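Local atomic coordinates of Lin1840 protein (Listeria innocua serovar 6a, PDB entry 4ZOC), a protein that probably hydrolyses terminal, non-reducing beta-D-glucosyl residues to release beta-D-glucose, as a family 3 glycoside hydrolase with a role in beta-1,2-glucan breakdown. Residues G58-S63 / L86-D91; V234-N239 / G265-A270; R426-T431 / V535-L540; D635-E640 / A667-E672. The protein carries 2 engineered substitutions. All coordinates share one frame; numbering follows the deposited sequence.

Contact 1 (G58-S63 / L86-D91)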
loop_
_atom_site.group_PDB
_atom_site.type_symbol
_atom_site.label_atom_id
_atom_site.label_comp_id
_atom_site.label_asym_id
_atom_site.label_seq_id
_atom_site.Cartn_x
_atom_site.Cartn_y
_atom_site.Cartn_z
ATOM N N GLY A 58 -19.283 26.273 22.550
ATOM C CA GLY A 58 -17.929 26.630 22.989
ATOM C C GLY A 58 -17.163 27.399 21.959
ATOM O O GLY A 58 -16.306 28.251 22.285
ATOM N N SER A 59 -17.458 27.142 20.695
ATOM C CA SER A 59 -16.567 27.697 19.672
ATOM C C SER A 59 -17.254 27.914 18.328
ATOM O O SER A 59 -18.178 27.228 17.998
ATOM C CB SER A 59 -15.341 26.689 19.561
ATOM O OG SER A 59 -14.437 27.079 18.525
ATOM N N VAL A 60 -16.714 28.856 17.546
ATOM C CA VAL A 60 -16.992 29.096 16.180
ATOM C C VAL A 60 -15.875 28.615 15.297
ATOM O O VAL A 60 -14.721 28.847 15.618
ATOM C CB VAL A 60 -17.089 30.620 15.970
ATOM C CG1 VAL A 60 -17.373 30.945 14.516
ATOM C CG2 VAL A 60 -18.218 31.156 16.821
ATOM N N LEU A 61 -16.193 27.955 14.169
ATOM C CA LEU A 61 -15.119 27.823 13.157
ATOM C C LEU A 61 -15.490 28.440 11.833
ATOM O O LEU A 61 -16.660 28.400 11.393
ATOM C CB LEU A 61 -14.641 26.402 12.955
ATOM C CG LEU A 61 -15.421 25.599 11.913
ATOM C CD1 LEU A 61 -14.679 24.314 11.652
ATOM C CD2 LEU A 61 -16.740 25.351 12.576
ATOM N N GLY A 62 -14.500 29.096 11.239
ATOM C CA GLY A 62 -14.663 29.686 9.971
ATOM C C GLY A 62 -15.488 30.993 9.933
ATOM O O GLY A 62 -16.215 31.229 8.974
ATOM N N SER A 63 -15.328 31.816 10.957
ATOM C CA SER A 63 -15.757 33.232 10.857
ATOM C C SER A 63 -15.290 33.852 9.506
ATOM O O SER A 63 -14.242 33.504 9.000
ATOM C CB SER A 63 -15.249 34.058 12.023
ATOM O OG SER A 63 -15.549 35.426 11.850
ATOM N N LEU A 86 -16.741 33.009 23.309
ATOM C CA LEU A 86 -16.446 32.043 22.243
ATOM C C LEU A 86 -15.000 32.041 21.854
ATOM O O LEU A 86 -14.323 33.076 21.869
ATOM C CB LEU A 86 -17.256 32.380 20.993
ATOM C CG LEU A 86 -18.756 32.103 21.090
ATOM C CD1 LEU A 86 -19.481 32.874 20.071
ATOM C CD2 LEU A 86 -19.026 30.621 20.927
ATOM N N VAL A 87 -14.506 30.859 21.457
ATOM C CA VAL A 87 -13.179 30.807 20.810
ATOM C C VAL A 87 -13.389 30.553 19.310
ATOM O O VAL A 87 -14.274 29.777 18.949
ATOM C CB VAL A 87 -12.191 29.740 21.472
ATOM C CG1 VAL A 87 -12.823 28.339 21.522
ATOM C CG2 VAL A 87 -10.848 29.831 20.779
ATOM N N PHE A 88 -12.648 31.292 18.468
ATOM C CA PHE A 88 -12.796 31.324 16.999
ATOM C C PHE A 88 -11.599 30.647 16.368
ATOM O O PHE A 88 -10.433 31.043 16.594
ATOM C CB PHE A 88 -12.850 32.785 16.520
ATOM C CG PHE A 88 -14.176 33.474 16.804
ATOM C CD1 PHE A 88 -14.491 33.927 18.102
ATOM C CD2 PHE A 88 -15.122 33.602 15.791
ATOM C CE1 PHE A 88 -15.717 34.508 18.333
ATOM C CE2 PHE A 88 -16.348 34.220 16.004
ATOM C CZ PHE A 88 -16.659 34.651 17.295
ATOM N N MET A 89 -11.888 29.645 15.563
ATOM C CA MET A 89 -10.875 28.863 14.898
ATOM C C MET A 89 -11.060 28.883 13.381
ATOM O O MET A 89 -12.194 29.078 12.862
ATOM C CB MET A 89 -10.990 27.426 15.377
ATOM C CG MET A 89 -11.099 27.259 16.871
ATOM S SD MET A 89 -10.608 25.634 17.450
ATOM C CE MET A 89 -11.154 25.769 19.135
ATOM N N ALA A 90 -9.948 28.699 12.655
ATOM C CA ALA A 90 -10.062 28.778 11.189
ATOM C C ALA A 90 -8.964 27.976 10.524
ATOM O O ALA A 90 -7.950 27.655 11.150
ATOM C CB ALA A 90 -9.969 30.229 10.756
ATOM N N ASP A 91 -9.170 27.681 9.250
ATOM C CA ASP A 91 -8.134 27.018 8.438
ATOM C C ASP A 91 -7.203 28.045 7.796
ATOM O O ASP A 91 -7.541 28.573 6.745
ATOM C CB ASP A 91 -8.830 26.182 7.369
ATOM C CG ASP A 91 -9.475 24.930 7.990
ATOM O OD1 ASP A 91 -8.737 24.019 8.466
ATOM O OD2 ASP A 91 -10.654 24.868 7.983
HETATM O O HOH W 1 -13.182 31.676 12.986
#
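Val87 O is gripped twice, by the hydroxyl of Ser59 and by a backbone amide. Ser59 OG donates to it at 2.7 Å from above the carbonyl plane, while Val60 N approaches Val87 O within that plane at 3.0 Å. The hydroxyl can do this because OG stands anti to the backbone N (chi1 176°); it also bonds to Gln24. Further along, Met89 N donates to Val60 O at 2.9 Å and Gly62 N to Met89 O at 2.8 Å, both nearly along the C=O axis. A water joins Ser63 N to the same Met89 O, adding a second donor there. The ladder is parallel, with Val60 opposite Phe88 and the axes 23° apart. Strand 59-61, helix 66-79 and strand 87-90 make up one beta-alpha-beta unit of the TIM barrel. On the face bearing Val60 and Phe88, the two side chains run alongside each other. Val60 CB sits 4.0 Å from the centroid of the Phe88 ring, over its face, in a CH-pi contact. Ser63 CB meets that ring at its edge, and Met69 of helix 66-79 also touches Phe88. Nearby, the tips Val60 CG2 and Leu86 CD1 meet at 3.9 Å.

Contact 2 (V234-N239 / G265-A270). Engineered in segment 265-270: Ala270 (natural residue Asp).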
loop_
_atom_site.group_PDB
_atom_site.type_symbol
_atom_site.label_atom_id
_atom_site.label_comp_id
_atom_site.label_asym_id
_atom_site.label_seq_id
_atom_site.Cartn_x
_atom_site.Cartn_y
_atom_site.Cartn_z
ATOM N N VAL A 234 -4.713 19.738 19.404
ATOM C CA VAL A 234 -4.558 18.644 18.467
ATOM C C VAL A 234 -5.914 18.334 17.875
ATOM O O VAL A 234 -6.929 18.409 18.569
ATOM C CB VAL A 234 -3.955 17.421 19.160
ATOM C CG1 VAL A 234 -3.870 16.204 18.220
ATOM C CG2 VAL A 234 -2.581 17.764 19.645
ATOM N N MET A 235 -5.956 17.934 16.603
ATOM C CA MET A 235 -7.215 17.567 15.958
ATOM C C MET A 235 -7.165 16.086 15.579
ATOM O O MET A 235 -6.101 15.593 15.158
ATOM C CB MET A 235 -7.439 18.403 14.662
ATOM C CG MET A 235 -8.659 18.010 13.852
ATOM S SD MET A 235 -8.770 18.788 12.243
ATOM C CE MET A 235 -9.014 20.502 12.739
ATOM N N THR A 236 -8.280 15.372 15.769
ATOM C CA THR A 236 -8.337 13.914 15.401
ATOM C C THR A 236 -8.299 13.679 13.884
ATOM O O THR A 236 -8.501 14.634 13.114
ATOM C CB THR A 236 -9.606 13.264 15.960
ATOM O OG1 THR A 236 -10.775 13.667 15.198
ATOM C CG2 THR A 236 -9.716 13.526 17.477
ATOM N N ALA A 237 -8.017 12.418 13.476
ATOM C CA ALA A 237 -8.021 12.075 12.056
ATOM C C ALA A 237 -9.324 11.336 11.668
ATOM O O ALA A 237 -9.966 10.699 12.486
ATOM C CB ALA A 237 -6.810 11.157 11.767
ATOM N N PHE A 238 -9.649 11.390 10.375
ATOM C CA PHE A 238 -10.751 10.642 9.847
ATOM C C PHE A 238 -10.602 9.135 9.792
ATOM O O PHE A 238 -11.631 8.398 9.802
ATOM C CB PHE A 238 -11.068 11.117 8.456
ATOM C CG PHE A 238 -11.618 12.500 8.391
ATOM C CD1 PHE A 238 -12.837 12.796 9.014
ATOM C CD2 PHE A 238 -10.955 13.489 7.701
ATOM C CE1 PHE A 238 -13.385 14.047 8.906
ATOM C CE2 PHE A 238 -11.523 14.766 7.592
ATOM C CZ PHE A 238 -12.698 15.048 8.220
ATOM N N ASN A 239 -9.352 8.690 9.719
ATOM C CA ASN A 239 -9.059 7.255 9.432
ATOM C C ASN A 239 -9.128 6.406 10.650
ATOM O O ASN A 239 -8.940 6.897 11.776
ATOM C CB ASN A 239 -7.678 7.064 8.819
ATOM C CG ASN A 239 -6.573 7.795 9.596
ATOM O OD1 ASN A 239 -6.527 9.033 9.607
ATOM N ND2 ASN A 239 -5.730 7.049 10.290
ATOM N N GLY A 265 -4.041 19.838 26.219
ATOM C CA GLY A 265 -4.871 20.823 25.624
ATOM C C GLY A 265 -6.126 20.212 24.994
ATOM O O GLY A 265 -6.503 19.033 25.206
ATOM N N VAL A 266 -6.855 21.086 24.277
ATOM C CA VAL A 266 -8.103 20.737 23.651
ATOM C C VAL A 266 -7.779 19.726 22.527
ATOM O O VAL A 266 -6.953 20.003 21.683
ATOM C CB VAL A 266 -8.849 21.975 23.146
ATOM C CG1 VAL A 266 -10.045 21.605 22.244
ATOM C CG2 VAL A 266 -9.294 22.841 24.360
ATOM N N LEU A 267 -8.453 18.571 22.562
ATOM C CA LEU A 267 -8.486 17.647 21.414
ATOM C C LEU A 267 -9.827 17.920 20.696
ATOM O O LEU A 267 -10.947 17.747 21.294
ATOM C CB LEU A 267 -8.304 16.194 21.898
ATOM C CG LEU A 267 -8.342 15.103 20.817
ATOM C CD1 LEU A 267 -7.197 15.291 19.806
ATOM C CD2 LEU A 267 -8.335 13.748 21.416
ATOM N N ILE A 268 -9.760 18.435 19.465
ATOM C CA ILE A 268 -10.943 18.745 18.636
ATOM C C ILE A 268 -11.069 17.686 17.555
ATOM O O ILE A 268 -10.061 17.179 17.021
ATOM C CB ILE A 268 -10.799 20.214 18.000
ATOM C CG1 ILE A 268 -12.093 20.608 17.244
ATOM C CG2 ILE A 268 -9.559 20.317 17.104
ATOM C CD1 ILE A 268 -12.036 22.029 16.571
ATOM N N SER A 269 -12.289 17.297 17.263
ATOM C CA SER A 269 -12.546 16.410 16.159
ATOM C C SER A 269 -12.299 17.058 14.851
ATOM O O SER A 269 -12.535 18.251 14.682
ATOM C CB SER A 269 -13.989 15.857 16.200
ATOM O OG SER A 269 -14.984 16.768 15.692
ATOM N N ALA A 270 -11.855 16.266 13.864
ATOM C CA ALA A 270 -12.019 16.666 12.488
ATOM C C ALA A 270 -13.533 16.833 12.194
ATOM O O ALA A 270 -14.409 16.356 13.001
ATOM C CB ALA A 270 -11.339 15.676 11.557
#
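Two short parallel strands, their axes 31° apart, exchange three backbone hydrogen bonds, each nearly along the acceptor's C=O axis. Val234 N donates to Val266 O at 3.2 Å, Ile268 N returns to Val234 O at 3.0 Å, and Thr236 N reaches Ile268 O at 2.8 Å. Beyond the last bridge a side chain continues the ladder: Ala270 N donates to Thr236 OG1 at 3.1 Å. That oxygen lies between the backbone N and the carbonyl carbon of its own residue (chi1 74°), and it is also bonded to the hydroxyl of Thr247. Ser269 OG donates to Ala270 O from above the carbonyl plane and is also hydrogen-bonded to Met302 N. Thr236 O, by contrast, is buried with no partner in the model. These are neighbouring strands of the TIM barrel, 233-236 and 266-268, and the loops at their C-terminal ends border the sugar site. There the engineered Ala270, Asp in the natural sequence, lays CB over one face of the Phe238 ring, 3.9 Å from its centroid. A bound glucose touches Phe238, and Tyr205 meets the same ring edge-to-face. On one side of the sheet Met235 CB packs 3.8 Å from Ile268 CG2. On the other, Leu267 CD1 tucks against Val234 CG1 at 3.8 Å and also touches Thr236 CG2.

Contact 3 (R426-T431 / V535-L540)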
loop_
_atom_site.group_PDB
_atom_site.type_symbol
_atom_site.label_atom_id
_atom_site.label_comp_id
_atom_site.label_asym_id
_atom_site.label_seq_id
_atom_site.Cartn_x
_atom_site.Cartn_y
_atom_site.Cartn_z
ATOM N N ARG A 426 5.589 39.862 -17.718
ATOM C CA ARG A 426 5.601 41.158 -18.440
ATOM C C ARG A 426 6.174 42.260 -17.596
ATOM O O ARG A 426 6.587 43.284 -18.144
ATOM C CB ARG A 426 4.167 41.538 -18.884
ATOM C CG ARG A 426 3.608 40.687 -20.025
ATOM C CD ARG A 426 2.334 41.316 -20.590
ATOM N NE ARG A 426 1.783 40.439 -21.606
ATOM C CZ ARG A 426 2.205 40.332 -22.847
ATOM N NH1 ARG A 426 3.209 41.061 -23.288
ATOM N NH2 ARG A 426 1.611 39.471 -23.645
ATOM N N GLU A 427 6.257 42.077 -16.280
ATOM C CA GLU A 427 7.034 42.997 -15.447
ATOM C C GLU A 427 8.517 42.933 -15.714
ATOM O O GLU A 427 9.230 43.827 -15.337
ATOM C CB GLU A 427 6.807 42.711 -13.960
ATOM C CG GLU A 427 5.377 42.981 -13.506
ATOM C CD GLU A 427 5.140 42.736 -12.016
ATOM O OE1 GLU A 427 5.892 41.998 -11.272
ATOM O OE2 GLU A 427 4.135 43.284 -11.564
ATOM N N VAL A 428 8.997 41.846 -16.303
ATOM C CA VAL A 428 10.468 41.540 -16.336
ATOM C C VAL A 428 10.957 41.498 -17.772
ATOM O O VAL A 428 11.978 42.110 -18.106
ATOM C CB VAL A 428 10.743 40.215 -15.608
ATOM C CG1 VAL A 428 12.160 39.775 -15.781
ATOM C CG2 VAL A 428 10.384 40.359 -14.127
ATOM N N PHE A 429 10.191 40.828 -18.619
ATOM C CA PHE A 429 10.512 40.587 -20.056
ATOM C C PHE A 429 9.713 41.524 -21.007
ATOM O O PHE A 429 8.520 41.552 -21.025
ATOM C CB PHE A 429 10.230 39.089 -20.385
ATOM C CG PHE A 429 11.049 38.125 -19.574
ATOM C CD1 PHE A 429 12.334 37.801 -19.948
ATOM C CD2 PHE A 429 10.515 37.509 -18.479
ATOM C CE1 PHE A 429 13.132 36.921 -19.175
ATOM C CE2 PHE A 429 11.281 36.676 -17.682
ATOM C CZ PHE A 429 12.574 36.349 -18.044
ATOM N N GLU A 430 10.424 42.256 -21.876
ATOM C CA GLU A 430 9.772 43.250 -22.769
ATOM C C GLU A 430 8.907 42.606 -23.845
ATOM O O GLU A 430 7.858 43.139 -24.185
ATOM C CB GLU A 430 10.777 44.230 -23.404
ATOM C CG GLU A 430 12.160 43.648 -23.649
ATOM C CD GLU A 430 13.128 44.570 -24.415
ATOM O OE1 GLU A 430 14.345 44.256 -24.377
ATOM O OE2 GLU A 430 12.684 45.580 -25.026
ATOM N N THR A 431 9.325 41.420 -24.316
ATOM C CA THR A 431 8.648 40.749 -25.387
ATOM C C THR A 431 8.082 39.379 -24.970
ATOM O O THR A 431 8.826 38.410 -24.746
ATOM C CB THR A 431 9.612 40.552 -26.551
ATOM O OG1 THR A 431 10.216 41.819 -26.820
ATOM C CG2 THR A 431 8.827 40.019 -27.782
ATOM N N VAL A 535 7.362 35.184 -8.595
ATOM C CA VAL A 535 8.257 34.079 -8.282
ATOM C C VAL A 535 8.801 33.420 -9.584
ATOM O O VAL A 535 9.996 33.144 -9.729
ATOM C CB VAL A 535 7.535 33.014 -7.397
ATOM C CG1 VAL A 535 8.299 31.735 -7.245
ATOM C CG2 VAL A 535 7.190 33.554 -6.022
ATOM N N THR A 536 7.879 33.094 -10.467
ATOM C CA THR A 536 8.173 32.472 -11.731
ATOM C C THR A 536 9.138 33.378 -12.551
ATOM O O THR A 536 10.188 32.908 -13.050
ATOM C CB THR A 536 6.923 32.170 -12.491
ATOM O OG1 THR A 536 6.028 31.336 -11.691
ATOM C CG2 THR A 536 7.253 31.456 -13.716
ATOM N N ALA A 537 8.771 34.641 -12.708
ATOM C CA ALA A 537 9.615 35.573 -13.509
ATOM C C ALA A 537 11.021 35.734 -12.917
ATOM O O ALA A 537 12.044 35.703 -13.662
ATOM C CB ALA A 537 8.912 36.916 -13.622
ATOM N N ASP A 538 11.110 35.885 -11.602
ATOM C CA ASP A 538 12.404 36.026 -10.937
ATOM C C ASP A 538 13.298 34.784 -11.074
ATOM O O ASP A 538 14.483 34.929 -11.338
ATOM C CB ASP A 538 12.250 36.356 -9.490
ATOM C CG ASP A 538 11.715 37.780 -9.260
ATOM O OD1 ASP A 538 11.582 38.594 -10.211
ATOM O OD2 ASP A 538 11.391 38.060 -8.118
ATOM N N LEU A 539 12.712 33.584 -10.984
ATOM C CA LEU A 539 13.515 32.424 -11.125
ATOM C C LEU A 539 13.952 32.261 -12.579
ATOM O O LEU A 539 15.093 31.885 -12.824
ATOM C CB LEU A 539 12.765 31.195 -10.674
ATOM C CG LEU A 539 12.594 31.191 -9.151
ATOM C CD1 LEU A 539 11.524 30.177 -8.830
ATOM C CD2 LEU A 539 13.828 30.811 -8.403
ATOM N N LEU A 540 13.060 32.489 -13.524
ATOM C CA LEU A 540 13.394 32.344 -14.967
ATOM C C LEU A 540 14.481 33.313 -15.423
ATOM O O LEU A 540 15.246 32.994 -16.308
ATOM C CB LEU A 540 12.151 32.568 -15.852
ATOM C CG LEU A 540 11.093 31.484 -15.719
ATOM C CD1 LEU A 540 9.889 31.853 -16.579
ATOM C CD2 LEU A 540 11.672 30.135 -16.132
#
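Segment 426-431, which leaves the end of helix 421-426 as a loop, runs past one side of the helical segment 535-540, the backbones coming closest at Val428 and Ala537, whose CA atoms are 6.7 Å apart. Within the helix the usual i to i+4 bonding holds, as in Leu540 N donating to Thr536 O at 2.9 Å. The contact itself rests on two loop side chains. Val428 directs its CG2 branch, anti to the carbonyl carbon, at the helix, where it meets the methyl of Ala537 (CG2 to CB, 3.8 Å). Its other branch, CG1, is anti to the backbone N (chi1 172°) and lies 3.7 Å above the plane of the adjacent Phe429 ring, offset toward the rim. Phe429 reaches the helix with its far end, CZ within 4.4 Å of Leu540 CB, one turn on, and CE2 within 4.2 Å of Ala537 O, both obliquely to the ring. Leu425, from helix 421-426, packs on Ala537 and Leu540 too, so that helix and the loop following it cover the same flank of helix 532-541. Leu540 also touches Val501 of strand 500-505, which places this layer over the sheet of the family 3 C-terminal domain. Along the border, two acids approach without touching, Glu427 OE1 lying 6.7 Å from Asp538 OD1. Each has its own salt bridge, Glu427 to Arg534 and Asp538 to Arg368, which probably eases their repulsion. With 166 Å² buried and no polar bond between the segments, the joint is held by apolar packing, while the charges at its border have salt-bridge partners outside the two segments.

Contact 4 (D635-E640 / A667-E672)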
loop_
_atom_site.group_PDB
_atom_site.type_symbol
_atom_site.label_atom_id
_atom_site.label_comp_id
_atom_site.label_asym_id
_atom_site.label_seq_id
_atom_site.Cartn_x
_atom_site.Cartn_y
_atom_site.Cartn_z
ATOM N N ASP A 635 30.356 31.722 -10.746
ATOM C CA ASP A 635 30.322 33.115 -10.698
ATOM C C ASP A 635 28.926 33.623 -10.377
ATOM O O ASP A 635 28.645 34.803 -10.559
ATOM C CB ASP A 635 30.779 33.666 -12.074
ATOM C CG ASP A 635 32.216 33.326 -12.352
ATOM O OD1 ASP A 635 33.080 33.528 -11.455
ATOM O OD2 ASP A 635 32.488 32.861 -13.450
ATOM N N ILE A 636 28.057 32.736 -9.908
ATOM C CA ILE A 636 26.642 33.100 -9.685
ATOM C C ILE A 636 26.307 32.794 -8.197
ATOM O O ILE A 636 26.554 31.711 -7.760
ATOM C CB ILE A 636 25.747 32.289 -10.627
ATOM C CG1 ILE A 636 26.034 32.676 -12.116
ATOM C CG2 ILE A 636 24.292 32.534 -10.328
ATOM C CD1 ILE A 636 25.759 31.531 -13.072
ATOM N N ALA A 637 25.811 33.770 -7.437
ATOM C CA ALA A 637 25.421 33.588 -6.038
ATOM C C ALA A 637 24.263 32.585 -5.983
ATOM O O ALA A 637 23.414 32.563 -6.895
ATOM C CB ALA A 637 24.972 34.905 -5.441
ATOM N N GLY A 638 24.251 31.742 -4.960
ATOM C CA GLY A 638 23.171 30.791 -4.840
ATOM C C GLY A 638 23.168 30.140 -3.522
ATOM O O GLY A 638 24.084 30.363 -2.709
ATOM N N LYS A 639 22.111 29.371 -3.280
ATOM C CA LYS A 639 21.951 28.587 -2.089
ATOM C C LYS A 639 21.970 27.076 -2.378
ATOM O O LYS A 639 21.431 26.587 -3.367
ATOM C CB LYS A 639 20.606 28.958 -1.420
ATOM C CG LYS A 639 20.589 30.363 -0.855
ATOM C CD LYS A 639 19.195 30.865 -0.644
ATOM C CE LYS A 639 19.210 32.324 -0.260
ATOM N NZ LYS A 639 17.829 32.595 0.150
ATOM N N GLU A 640 22.595 26.330 -1.488
ATOM C CA GLU A 640 22.662 24.894 -1.579
ATOM C C GLU A 640 22.107 24.342 -0.267
ATOM O O GLU A 640 22.229 24.966 0.811
ATOM C CB GLU A 640 24.140 24.446 -1.735
ATOM C CG GLU A 640 24.361 22.934 -1.867
ATOM C CD GLU A 640 23.585 22.311 -3.030
ATOM O OE1 GLU A 640 24.120 22.039 -4.132
ATOM O OE2 GLU A 640 22.362 22.098 -2.831
ATOM N N ALA A 667 23.609 30.048 1.970
ATOM C CA ALA A 667 23.713 31.080 0.952
ATOM C C ALA A 667 25.190 31.512 0.742
ATOM O O ALA A 667 25.938 31.716 1.718
ATOM C CB ALA A 667 22.901 32.271 1.388
ATOM N N LEU A 668 25.618 31.538 -0.507
ATOM C CA LEU A 668 27.011 31.806 -0.817
ATOM C C LEU A 668 27.123 32.675 -2.039
ATOM O O LEU A 668 26.575 32.339 -3.086
ATOM C CB LEU A 668 27.748 30.506 -1.122
ATOM C CG LEU A 668 27.837 29.530 0.024
ATOM C CD1 LEU A 668 28.158 28.165 -0.507
ATOM C CD2 LEU A 668 28.838 29.925 1.107
ATOM N N GLN A 669 27.865 33.770 -1.923
ATOM C CA GLN A 669 28.189 34.548 -3.090
ATOM C C GLN A 669 29.120 33.768 -3.972
ATOM O O GLN A 669 29.709 32.749 -3.567
ATOM C CB GLN A 669 28.829 35.864 -2.642
ATOM C CG GLN A 669 27.855 36.766 -1.920
ATOM C CD GLN A 669 26.780 37.315 -2.854
ATOM O OE1 GLN A 669 27.092 37.936 -3.850
ATOM N NE2 GLN A 669 25.509 37.053 -2.540
ATOM N N ALA A 670 29.315 34.268 -5.174
ATOM C CA ALA A 670 30.319 33.680 -6.061
ATOM C C ALA A 670 31.689 33.588 -5.348
ATOM O O ALA A 670 32.162 34.536 -4.746
ATOM C CB ALA A 670 30.419 34.505 -7.321
ATOM N N GLY A 671 32.283 32.414 -5.390
ATOM C CA GLY A 671 33.556 32.119 -4.731
ATOM C C GLY A 671 33.558 32.050 -3.218
ATOM O O GLY A 671 34.605 31.772 -2.645
ATOM N N GLU A 672 32.413 32.285 -2.563
ATOM C CA GLU A 672 32.370 32.281 -1.112
ATOM C C GLU A 672 32.380 30.868 -0.528
ATOM O O GLU A 672 31.851 29.950 -1.137
ATOM C CB GLU A 672 31.157 33.019 -0.621
ATOM C CG GLU A 672 31.123 33.135 0.877
ATOM C CD GLU A 672 29.989 33.987 1.364
ATOM O OE1 GLU A 672 30.036 34.413 2.556
ATOM O OE2 GLU A 672 29.023 34.232 0.587
#
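The firm part of this contact is a single hydrogen-bonded antiparallel pair. Gly638 N donates to Leu668 O at 3.0 Å, and Leu668 N to Gly638 O at 2.9 Å. Both bonds are close to straight, with angles at hydrogen of 164° and 157°. Leu668 O takes a further donor, the side chain of Asn632. The side chain of Leu668 is buried against Phe607 and Ile630, on the face where Gly638 has none. Beside this pair lies the non-hydrogen-bonded pair Lys639 and Ala667. Here the extended Lys639 chain runs past Ala667, Lys639 CG lying 3.7 Å from Ala667 CB, and the lysine ammonium forms a salt bridge with Glu373. Toward solvent the strands give way to looser van der Waals touches. Gln669, bent at chi2 (-69°), brings NE2 to 3.6 Å from Ala637 CB. Ala670 points its methyl at the backbone of Asp635, Ala670 CB lying 3.5 Å from Asp635 C. The exposed end is nevertheless ordered by a type II turn from Gln669 to Glu672. In it, Gln669 N donates to the anti lone pair of Glu672 OE2 at 2.8 Å and Glu672 N returns to Gln669 O at 2.9 Å. Strands 638-648 and 659-668 form a beta hairpin at one edge of the sheet in the fibronectin type III-like domain, with strands 607-611 and 624-632 packing on the Leu668 face.

In the fold
The four contacts follow one another along the chain, each closing before the next opens, and sample three domains. Contacts 1 and 2 share the eight-stranded parallel barrel; their centres are about 15 Å apart and they touch through Met89 SD and Ile268 CD1, 4.0 Å apart. Both lie near bound glucose, contact 2 closer to it. Contact 3 belongs to the family 3 C-terminal domain, its centre about 40 Å from that of contact 1. Contact 4, in the hairpin of the fibronectin type III-like domain, has its centre about 22 Å from that of contact 3, with nearest atoms about 9 Å apart. The barrel pair is thus well separated from contacts 3 and 4 in the other two domains.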